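Local coordinates for putative capsular polysaccharide biosynthesis protein (Streptococcus pneumoniae serotype 4, PDB 6EWJ) that probably acts as a pyridoxal phosphate-dependent sugar aminotransferase in the biosynthesis of pneumococcal teichoic acid, at residues Ile345-Leu356 with Ala373-Pro384. Numbering follows the deposited sequence.
Sequences IASNVHYKPLPL and AYAFFENEITLP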
ATOM      1  N   ILE A 345      28.464 -16.973  -8.541  1.00 35.80           N
ATOM      2  CA  ILE A 345      28.387 -15.555  -8.204  1.00 33.95           C
ATOM      3  C   ILE A 345      27.190 -14.887  -8.867  1.00 31.91           C
ATOM      4  O   ILE A 345      27.183 -14.694 -10.092  1.00 31.39           O
ATOM      5  CB  ILE A 345      29.677 -14.816  -8.636  1.00 34.34           C
ATOM      6  CG1 ILE A 345      30.887 -15.418  -7.926  1.00 35.68           C
ATOM      7  CG2 ILE A 345      29.584 -13.334  -8.299  1.00 33.70           C
ATOM      8  CD1 ILE A 345      32.211 -15.037  -8.537  1.00 36.64           C
ATOM      9  N   ALA A 346      26.224 -14.485  -8.047  1.00 30.60           N
ATOM     10  CA  ALA A 346      25.054 -13.740  -8.504  1.00 29.64           C
ATOM     11  C   ALA A 346      25.472 -12.289  -8.793  1.00 28.47           C
ATOM     12  O   ALA A 346      26.396 -11.756  -8.166  1.00 28.98           O
ATOM     13  CB  ALA A 346      23.937 -13.776  -7.463  1.00 29.05           C
ATOM     14  N   SER A 347      24.871 -11.716  -9.820  1.00 27.23           N
ATOM     15  CA  SER A 347      25.215 -10.368 -10.250  1.00 26.33           C
ATOM     16  C   SER A 347      23.954  -9.771 -10.827  1.00 25.71           C
ATOM     17  O   SER A 347      22.933 -10.494 -11.017  1.00 25.54           O
ATOM     18  CB  SER A 347      26.396 -10.369 -11.238  1.00 26.93           C
ATOM     19  OG  SER A 347      26.099 -10.987 -12.491  1.00 27.12           O
ATOM     20  N   ASN A 348      23.979  -8.473 -11.070  1.00 24.41           N
ATOM     21  CA  ASN A 348      22.817  -7.796 -11.513  1.00 24.33           C
ATOM     22  C   ASN A 348      23.187  -6.641 -12.356  1.00 22.89           C
ATOM     23  O   ASN A 348      24.379  -6.378 -12.573  1.00 22.51           O
ATOM     24  CB  ASN A 348      22.024  -7.346 -10.284  1.00 26.28           C
ATOM     25  CG  ASN A 348      20.541  -7.368 -10.498  1.00 28.59           C
ATOM     26  OD1 ASN A 348      20.039  -7.323 -11.638  1.00 30.30           O
ATOM     27  ND2 ASN A 348      19.810  -7.388  -9.397  1.00 30.44           N
ATOM     28  N   VAL A 349      22.173  -5.979 -12.902  1.00 22.24           N
ATOM     29  CA  VAL A 349      22.376  -4.838 -13.783  1.00 22.07           C
ATOM     30  C   VAL A 349      21.494  -3.719 -13.287  1.00 21.53           C
ATOM     31  O   VAL A 349      20.277  -3.891 -13.130  1.00 21.39           O
ATOM     32  CB  VAL A 349      22.097  -5.134 -15.295  1.00 22.00           C
ATOM     33  CG1 VAL A 349      22.175  -3.848 -16.123  1.00 22.11           C
ATOM     34  CG2 VAL A 349      23.051  -6.164 -15.832  1.00 23.22           C
ATOM     35  N   HIS A 350      22.118  -2.591 -12.989  1.00 21.38           N
ATOM     36  CA  HIS A 350      21.422  -1.375 -12.588  1.00 21.12           C
ATOM     37  C   HIS A 350      21.901  -0.250 -13.502  1.00 21.81           C
ATOM     38  O   HIS A 350      23.022   0.278 -13.294  1.00 21.94           O
ATOM     39  CB  HIS A 350      21.750  -1.004 -11.154  1.00 21.19           C
ATOM     40  CG  HIS A 350      21.360  -2.036 -10.147  1.00 20.75           C
ATOM     41  ND1 HIS A 350      22.136  -3.139  -9.898  1.00 21.11           N
ATOM     42  CD2 HIS A 350      20.265  -2.159  -9.372  1.00 20.85           C
ATOM     43  CE1 HIS A 350      21.559  -3.883  -8.976  1.00 20.94           C
ATOM     44  NE2 HIS A 350      20.401  -3.328  -8.663  1.00 21.25           N
ATOM     45  N   TYR A 351      21.137   0.131 -14.520  1.00 22.01           N
ATOM     46  CA  TYR A 351      19.830  -0.432 -14.917  1.00 21.86           C
ATOM     47  C   TYR A 351      19.704  -0.315 -16.408  1.00 22.50           C
ATOM     48  O   TYR A 351      20.446   0.399 -17.049  1.00 22.34           O
ATOM     49  CB  TYR A 351      18.680   0.394 -14.397  1.00 21.78           C
ATOM     50  CG  TYR A 351      18.483   0.486 -12.910  1.00 21.41           C
ATOM     51  CD1 TYR A 351      17.747  -0.466 -12.239  1.00 21.16           C
ATOM     52  CD2 TYR A 351      19.016   1.563 -12.167  1.00 21.46           C
ATOM     53  CE1 TYR A 351      17.530  -0.372 -10.855  1.00 21.20           C
ATOM     54  CE2 TYR A 351      18.790   1.650 -10.780  1.00 21.50           C
ATOM     55  CZ  TYR A 351      18.032   0.665 -10.140  1.00 20.95           C
ATOM     56  OH  TYR A 351      17.779   0.727  -8.732  1.00 20.81           O
ATOM     57  N   LYS A 352      18.742  -1.053 -16.971  1.00 23.15           N
ATOM     58  CA  LYS A 352      18.244  -0.752 -18.282  1.00 23.38           C
ATOM     59  C   LYS A 352      17.744   0.668 -18.232  1.00 22.14           C
ATOM     60  O   LYS A 352      17.019   0.999 -17.326  1.00 23.08           O
ATOM     61  CB  LYS A 352      17.037  -1.629 -18.611  1.00 24.15           C
ATOM     62  CG  LYS A 352      17.386  -3.033 -18.933  1.00 25.25           C
ATOM     63  CD  LYS A 352      16.185  -3.709 -19.610  1.00 25.74           C
ATOM     64  CE  LYS A 352      16.582  -5.047 -20.130  1.00 27.07           C
ATOM     65  NZ  LYS A 352      15.385  -5.802 -20.635  1.00 27.36           N
ATOM     66  N   PRO A 353      18.109   1.522 -19.211  1.00 21.30           N
ATOM     67  CA  PRO A 353      17.569   2.858 -19.202  1.00 20.23           C
ATOM     68  C   PRO A 353      16.056   2.730 -19.445  1.00 19.74           C
ATOM     69  O   PRO A 353      15.620   1.803 -20.134  1.00 19.77           O
ATOM     70  CB  PRO A 353      18.227   3.517 -20.418  1.00 20.80           C
ATOM     71  CG  PRO A 353      19.475   2.749 -20.613  1.00 21.41           C
ATOM     72  CD  PRO A 353      19.129   1.349 -20.251  1.00 21.52           C
ATOM     73  N   LEU A 354      15.295   3.658 -18.892  1.00 19.14           N
ATOM     74  CA  LEU A 354      13.826   3.607 -18.978  1.00 18.76           C
ATOM     75  C   LEU A 354      13.308   3.426 -20.416  1.00 19.43           C
ATOM     76  O   LEU A 354      12.434   2.627 -20.600  1.00 18.86           O
ATOM     77  CB  LEU A 354      13.218   4.832 -18.332  1.00 18.79           C
ATOM     78  CG  LEU A 354      13.552   4.940 -16.821  1.00 18.23           C
ATOM     79  CD1 LEU A 354      12.802   6.135 -16.274  1.00 18.36           C
ATOM     80  CD2 LEU A 354      13.177   3.725 -15.976  1.00 17.80           C
ATOM     81  N   PRO A 355      13.926   4.114 -21.420  1.00 19.76           N
ATOM     82  CA  PRO A 355      13.478   3.982 -22.799  1.00 21.16           C
ATOM     83  C   PRO A 355      13.627   2.602 -23.384  1.00 21.52           C
ATOM     84  O   PRO A 355      13.010   2.363 -24.383  1.00 21.98           O
ATOM     85  CB  PRO A 355      14.347   4.985 -23.551  1.00 21.28           C
ATOM     86  CG  PRO A 355      14.708   5.998 -22.526  1.00 20.64           C
ATOM     87  CD  PRO A 355      14.919   5.204 -21.299  1.00 19.99           C
ATOM     88  N   LEU A 356      14.370   1.689 -22.727  1.00 21.80           N
ATOM     89  CA  LEU A 356      14.408   0.288 -23.190  1.00 22.26           C
ATOM     90  C   LEU A 356      13.166  -0.503 -22.810  1.00 21.95           C
ATOM     91  O   LEU A 356      12.899  -1.505 -23.435  1.00 22.23           O
ATOM     92  CB  LEU A 356      15.640  -0.469 -22.691  1.00 22.64           C
ATOM     93  CG  LEU A 356      17.029  -0.176 -23.325  1.00 23.40           C
ATOM     94  CD1 LEU A 356      18.061  -1.190 -22.835  1.00 23.60           C
ATOM     95  CD2 LEU A 356      16.972  -0.207 -24.825  1.00 23.99           C
ATOM     96  N   ALA A 373      23.097   7.272 -21.252  1.00 22.89           N
ATOM     97  CA  ALA A 373      22.367   6.295 -20.449  1.00 22.02           C
ATOM     98  C   ALA A 373      22.599   4.908 -20.968  1.00 21.49           C
ATOM     99  O   ALA A 373      22.889   3.982 -20.196  1.00 21.23           O
ATOM    100  CB  ALA A 373      20.856   6.617 -20.411  1.00 21.68           C
ATOM    101  N   TYR A 374      22.468   4.748 -22.286  1.00 22.04           N
ATOM    102  CA  TYR A 374      22.742   3.455 -22.908  1.00 22.05           C
ATOM    103  C   TYR A 374      24.174   2.964 -22.626  1.00 21.94           C
ATOM    104  O   TYR A 374      24.390   1.799 -22.361  1.00 21.31           O
ATOM    105  CB  TYR A 374      22.500   3.496 -24.428  1.00 23.09           C
ATOM    106  CG  TYR A 374      22.609   2.123 -25.005  1.00 23.92           C
ATOM    107  CD1 TYR A 374      21.517   1.237 -24.908  1.00 23.93           C
ATOM    108  CD2 TYR A 374      23.791   1.667 -25.614  1.00 25.04           C
ATOM    109  CE1 TYR A 374      21.611  -0.043 -25.380  1.00 25.05           C
ATOM    110  CE2 TYR A 374      23.882   0.371 -26.097  1.00 25.75           C
ATOM    111  CZ  TYR A 374      22.782  -0.464 -25.977  1.00 25.84           C
ATOM    112  OH  TYR A 374      22.816  -1.743 -26.455  1.00 28.18           O
ATOM    113  N   ALA A 375      25.138   3.853 -22.799  1.00 22.11           N
ATOM    114  CA  ALA A 375      26.541   3.455 -22.739  1.00 22.77           C
ATOM    115  C   ALA A 375      26.895   3.041 -21.304  1.00 22.38           C
ATOM    116  O   ALA A 375      27.648   2.095 -21.109  1.00 22.81           O
ATOM    117  CB  ALA A 375      27.470   4.563 -23.275  1.00 23.35           C
ATOM    118  N   PHE A 376      26.291   3.696 -20.319  1.00 21.90           N
ATOM    119  CA  PHE A 376      26.471   3.298 -18.905  1.00 21.88           C
ATOM    120  C   PHE A 376      25.966   1.902 -18.636  1.00 21.35           C
ATOM    121  O   PHE A 376      26.653   1.101 -18.024  1.00 21.99           O
ATOM    122  CB  PHE A 376      25.734   4.282 -18.004  1.00 22.07           C
ATOM    123  CG  PHE A 376      25.876   4.005 -16.541  1.00 22.66           C
ATOM    124  CD1 PHE A 376      24.982   3.150 -15.894  1.00 22.86           C
ATOM    125  CD2 PHE A 376      26.885   4.612 -15.802  1.00 23.89           C
ATOM    126  CE1 PHE A 376      25.079   2.911 -14.522  1.00 23.53           C
ATOM    127  CE2 PHE A 376      26.999   4.372 -14.427  1.00 24.29           C
ATOM    128  CZ  PHE A 376      26.095   3.525 -13.787  1.00 23.71           C
ATOM    129  N   PHE A 377      24.754   1.643 -19.114  1.00 20.89           N
ATOM    130  CA  PHE A 377      24.082   0.335 -19.031  1.00 20.60           C
ATOM    131  C   PHE A 377      24.811  -0.775 -19.738  1.00 21.10           C
ATOM    132  O   PHE A 377      24.980  -1.871 -19.202  1.00 21.48           O
ATOM    133  CB  PHE A 377      22.673   0.442 -19.605  1.00 20.67           C
ATOM    134  CG  PHE A 377      22.103  -0.862 -20.102  1.00 20.76           C
ATOM    135  CD1 PHE A 377      21.706  -1.871 -19.198  1.00 20.45           C
ATOM    136  CD2 PHE A 377      21.928  -1.091 -21.476  1.00 21.06           C
ATOM    137  CE1 PHE A 377      21.221  -3.092 -19.654  1.00 20.63           C
ATOM    138  CE2 PHE A 377      21.441  -2.306 -21.913  1.00 21.36           C
ATOM    139  CZ  PHE A 377      21.064  -3.300 -20.997  1.00 21.12           C
ATOM    140  N   GLU A 378      25.245  -0.498 -20.948  1.00 21.67           N
ATOM    141  CA  GLU A 378      25.867  -1.491 -21.795  1.00 22.70           C
ATOM    142  C   GLU A 378      26.974  -2.384 -21.169  1.00 22.52           C
ATOM    143  O   GLU A 378      27.023  -3.592 -21.448  1.00 23.19           O
ATOM    144  CB  GLU A 378      26.443  -0.797 -23.052  1.00 24.12           C
ATOM    145  CG  GLU A 378      26.723  -1.747 -24.195  1.00 25.72           C
ATOM    146  CD  GLU A 378      27.453  -1.106 -25.370  1.00 26.89           C
ATOM    147  OE1 GLU A 378      27.695   0.116 -25.386  1.00 27.91           O
ATOM    148  OE2 GLU A 378      27.745  -1.852 -26.309  1.00 28.75           O
ATOM    149  N   ASN A 379      27.867  -1.789 -20.380  1.00 22.04           N
ATOM    150  CA  ASN A 379      29.007  -2.512 -19.798  1.00 21.95           C
ATOM    151  C   ASN A 379      28.938  -2.598 -18.254  1.00 21.31           C
ATOM    152  O   ASN A 379      29.927  -2.890 -17.606  1.00 21.25           O
ATOM    153  CB  ASN A 379      30.328  -1.904 -20.256  1.00 22.52           C
ATOM    154  CG  ASN A 379      30.512  -0.463 -19.831  1.00 22.16           C
ATOM    155  OD1 ASN A 379      29.541   0.274 -19.604  1.00 21.45           O
ATOM    156  ND2 ASN A 379      31.747  -0.035 -19.761  1.00 22.56           N
ATOM    157  N   GLU A 380      27.751  -2.388 -17.707  1.00 20.27           N
ATOM    158  CA  GLU A 380      27.556  -2.302 -16.290  1.00 20.00           C
ATOM    159  C   GLU A 380      27.262  -3.675 -15.720  1.00 20.25           C
ATOM    160  O   GLU A 380      26.420  -4.421 -16.274  1.00 20.53           O
ATOM    161  CB  GLU A 380      26.436  -1.322 -15.957  1.00 19.40           C
ATOM    162  CG  GLU A 380      26.356  -0.926 -14.488  1.00 18.96           C
ATOM    163  CD  GLU A 380      25.709  -1.969 -13.583  1.00 18.87           C
ATOM    164  OE1 GLU A 380      24.780  -2.690 -14.015  1.00 18.65           O
ATOM    165  OE2 GLU A 380      26.096  -2.073 -12.389  1.00 19.24           O
ATOM    166  N   ILE A 381      27.955  -4.005 -14.629  1.00 20.49           N
ATOM    167  CA  ILE A 381      27.663  -5.172 -13.818  1.00 20.65           C
ATOM    168  C   ILE A 381      27.692  -4.817 -12.342  1.00 20.74           C
ATOM    169  O   ILE A 381      28.663  -4.231 -11.830  1.00 20.34           O
ATOM    170  CB  ILE A 381      28.641  -6.327 -14.112  1.00 21.72           C
ATOM    171  CG1 ILE A 381      28.448  -6.834 -15.573  1.00 21.87           C
ATOM    172  CG2 ILE A 381      28.403  -7.506 -13.192  1.00 22.00           C
ATOM    173  CD1 ILE A 381      29.546  -7.758 -16.062  1.00 22.94           C
ATOM    174  N   THR A 382      26.642  -5.208 -11.636  1.00 20.40           N
ATOM    175  CA  THR A 382      26.594  -5.007 -10.229  1.00 20.76           C
ATOM    176  C   THR A 382      26.981  -6.296  -9.526  1.00 21.45           C
ATOM    177  O   THR A 382      26.363  -7.341  -9.742  1.00 21.44           O
ATOM    178  CB  THR A 382      25.203  -4.559  -9.766  1.00 20.03           C
ATOM    179  OG1 THR A 382      24.712  -3.580 -10.657  1.00 19.95           O
ATOM    180  CG2 THR A 382      25.240  -3.967  -8.391  1.00 19.91           C
ATOM    181  N   LEU A 383      28.003  -6.206  -8.678  1.00 22.02           N
ATOM    182  CA  LEU A 383      28.434  -7.323  -7.836  1.00 22.83           C
ATOM    183  C   LEU A 383      27.748  -7.268  -6.506  1.00 22.37           C
ATOM    184  O   LEU A 383      27.340  -6.181  -6.107  1.00 21.41           O
ATOM    185  CB  LEU A 383      29.942  -7.255  -7.581  1.00 23.86           C
ATOM    186  CG  LEU A 383      30.840  -7.181  -8.824  1.00 24.60           C
ATOM    187  CD1 LEU A 383      32.295  -7.110  -8.391  1.00 25.38           C
ATOM    188  CD2 LEU A 383      30.608  -8.350  -9.754  1.00 25.34           C
ATOM    189  N   PRO A 384      27.637  -8.425  -5.815  1.00 22.87           N
ATOM    190  CA  PRO A 384      26.967  -8.492  -4.550  1.00 22.83           C
ATOM    191  C   PRO A 384      27.621  -7.548  -3.511  1.00 23.04           C
ATOM    192  O   PRO A 384      28.859  -7.433  -3.468  1.00 23.67           O
ATOM    193  CB  PRO A 384      27.170  -9.952  -4.135  1.00 23.80           C
ATOM    194  CG  PRO A 384      27.208 -10.683  -5.404  1.00 24.12           C
ATOM    195  CD  PRO A 384      28.060  -9.768  -6.255  1.00 23.94           C
TER
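H350 and T382 meet at about a right angle. H350 ND1 donates to T382 OG1 at 2.7 Å, and the hydroxyl lies close to the imidazole plane, at the ring edge. T382 OG1 in turn donates a hydrogen bond to E380 OE2, on its syn lone pair. The other oxygen, E380 OE1, accepts H350 N at 2.9 Å from above the carboxylate plane. E380 reaches this place because its chain is bent by the turn about CB-CG (chi2 -78°). The carboxylate is thus held at both oxygens, and the bonds help to hold the imidazole in this orientation. H350 CB lies over the centre of one face of the Y351 ring, 3.8 Å above its plane. Y351 follows a cis peptide bond. It binds pyridoxal phosphate, which is absent from this chain; the network probably helps to place the loop beside that site. N348 and T382 form a single antiparallel hydrogen-bonded bridge, with T382 N to N348 O at 2.7 Å and N348 N to T382 O at 3.0 Å.

Further along, the F377 ring, from helix 371-378, packs against the loop. V349 CG1 touches its edge, 3.7 Å from CD1. P353 CD approaches F377 CG obliquely. The L356 and F377 side chains come from opposite directions, with L356 CD1 near F377 CE2.

K352 runs alongside F377, pointing the same way, with CG 3.9 Å from F377 CE1; its NZ forms a salt bridge with E254 of the second subunit. I322 of strand 321-325 packs against H350, F376 and E380. I337 of helix 330-342 touches V349, and strand 380-383 forms one edge of the three-stranded antiparallel sheet within the chain.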